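Side-chain contact in transcriptional regulator, Crp/Fnr family (Eubacterium rectale ATCC 33656, PDB 3DV8), which probably regulates transcription as a Crp/Fnr-type factor, pairing a cyclic nucleotide-binding-like sensor domain with a helix-turn-helix domain expected to bind DNA: residues 20-23 against 24-28. Residues are numbered along the deposited sequence; the frame is centred on the assembly and turned at random.
Sequences KLIS and DNLIT
Lys20 and Asp24 meet one helical turn apart, at the end of helix 16-23. The lysine chain is extended and passes across the aspartate side chain at an oblique angle. Lys20 CG, CD and CE all lie near Asp24 OD2, with CE closest at 3.4 Å. The ammonium group continues past that oxygen. The salt bridge from Lys20 NZ to Asp24 OD2 is therefore long, at 3.8 Å. Lys20 reaches this side with CG anti to its backbone N (chi1 -155°). In Asp24, CG stands beside the backbone N (chi1 -66°), which turns the carboxylate back along the flank of the helix, toward Lys20. The carboxylate also sits near Lys20 O. Both side chains are exposed, so the charge pair is probably weak.

The same two residues are tied by the backbone. Asp24 N donates to Lys20 O at 2.9 Å, a bond that continues the helical pattern. A type I beta turn then runs from Ser23 to Leu26. Asn25 N, in this turn, bonds back to Ile22 O, in the residue just before it, at 3.2 Å. The turn leads the chain into strand 27-31, an outer strand of a four-stranded antiparallel sheet in the cyclic nucleotide-binding domain, whose family belongs to the cupin clan. Ile27 pairs there with Ile105 of strand 101-107.

Asn25 CB lies beside Leu21 O. The Leu21 side chain lies next to that of Asn25 and crosses it at a slant, and both also touch Ile110 of helix 108-117. On the inner side, Ile22 CG2 and Leu26 CD2 meet methyl to methyl at 4.2 Å. Ile22 is buried, and both it and Leu26 rest on Ile106.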
loop_
_atom_site.group_PDB
_atom_site.type_symbol
_atom_site.label_atom_id
_atom_site.label_comp_id
_atom_site.label_asym_id
_atom_site.label_seq_id
_atom_site.Cartn_x
_atom_site.Cartn_y
_atom_site.Cartn_z
ATOM N N LYS A 20 4.698 30.759 -12.011
ATOM C CA LYS A 20 5.168 31.024 -13.373
ATOM C C LYS A 20 5.894 29.824 -14.001
ATOM O O LYS A 20 5.693 29.536 -15.192
ATOM C CB LYS A 20 6.105 32.231 -13.404
ATOM C CG LYS A 20 6.134 32.886 -14.755
ATOM C CD LYS A 20 7.438 33.567 -15.064
ATOM C CE LYS A 20 7.283 34.356 -16.345
ATOM N NZ LYS A 20 8.541 34.488 -17.020
ATOM N N LEU A 21 6.739 29.153 -13.208
ATOM C CA LEU A 21 7.517 28.000 -13.682
ATOM C C LEU A 21 6.620 26.837 -14.097
ATOM O O LEU A 21 6.889 26.189 -15.107
ATOM C CB LEU A 21 8.530 27.535 -12.627
ATOM C CG LEU A 21 9.578 26.495 -13.051
ATOM C CD1 LEU A 21 10.488 27.035 -14.138
ATOM C CD2 LEU A 21 10.408 26.074 -11.851
ATOM N N ILE A 22 5.562 26.591 -13.321
ATOM C CA ILE A 22 4.584 25.533 -13.620
ATOM C C ILE A 22 3.716 25.935 -14.818
ATOM O O ILE A 22 3.557 25.149 -15.752
ATOM C CB ILE A 22 3.678 25.209 -12.396
ATOM C CG1 ILE A 22 4.509 24.633 -11.239
ATOM C CG2 ILE A 22 2.580 24.215 -12.782
ATOM C CD1 ILE A 22 3.733 24.460 -9.958
ATOM N N SER A 23 3.165 27.150 -14.767
ATOM C CA SER A 23 2.299 27.696 -15.819
ATOM C C SER A 23 2.952 27.689 -17.202
ATOM O O SER A 23 2.340 27.253 -18.170
ATOM C CB SER A 23 1.856 29.121 -15.456
ATOM O OG SER A 23 0.999 29.683 -16.429
ATOM N N ASP A 24 4.195 28.149 -17.284
ATOM C CA ASP A 24 4.925 28.198 -18.564
ATOM C C ASP A 24 5.432 26.849 -19.075
ATOM O O ASP A 24 5.828 26.762 -20.238
ATOM C CB ASP A 24 6.082 29.190 -18.473
ATOM C CG ASP A 24 5.619 30.638 -18.296
ATOM O OD1 ASP A 24 4.414 30.926 -18.453
ATOM O OD2 ASP A 24 6.473 31.507 -18.009
ATOM N N ASN A 25 5.435 25.824 -18.220
ATOM C CA ASN A 25 5.831 24.459 -18.597
ATOM C C ASN A 25 4.699 23.409 -18.548
ATOM O O ASN A 25 4.977 22.211 -18.640
ATOM C CB ASN A 25 7.037 24.033 -17.765
ATOM C CG ASN A 25 8.270 24.871 -18.061
ATOM O OD1 ASN A 25 8.794 25.554 -17.183
ATOM N ND2 ASN A 25 8.725 24.837 -19.309
ATOM N N LEU A 26 3.438 23.852 -18.416
ATOM C CA LEU A 26 2.286 22.951 -18.491
ATOM C C LEU A 26 2.162 22.398 -19.909
ATOM O O LEU A 26 2.190 23.166 -20.868
ATOM C CB LEU A 26 0.946 23.641 -18.161
ATOM C CG LEU A 26 0.443 23.800 -16.734
ATOM C CD1 LEU A 26 -0.985 24.351 -16.806
ATOM C CD2 LEU A 26 0.461 22.476 -15.974
ATOM N N ILE A 27 2.026 21.075 -20.014
ATOM C CA ILE A 27 1.815 20.389 -21.282
ATOM C C ILE A 27 0.354 19.953 -21.250
ATOM O O ILE A 27 -0.035 19.233 -20.337
ATOM C CB ILE A 27 2.719 19.137 -21.445
ATOM C CG1 ILE A 27 4.201 19.474 -21.237
ATOM C CG2 ILE A 27 2.514 18.523 -22.831
ATOM C CD1 ILE A 27 5.111 18.258 -21.243
ATOM N N THR A 28 -0.449 20.434 -22.198
ATOM C CA THR A 28 -1.856 20.019 -22.348
ATOM C C THR A 28 -1.853 18.774 -23.235
ATOM O O THR A 28 -1.099 18.707 -24.216
ATOM C CB THR A 28 -2.723 21.125 -22.993
ATOM O OG1 THR A 28 -2.759 22.261 -22.120
ATOM C CG2 THR A 28 -4.161 20.633 -23.252
#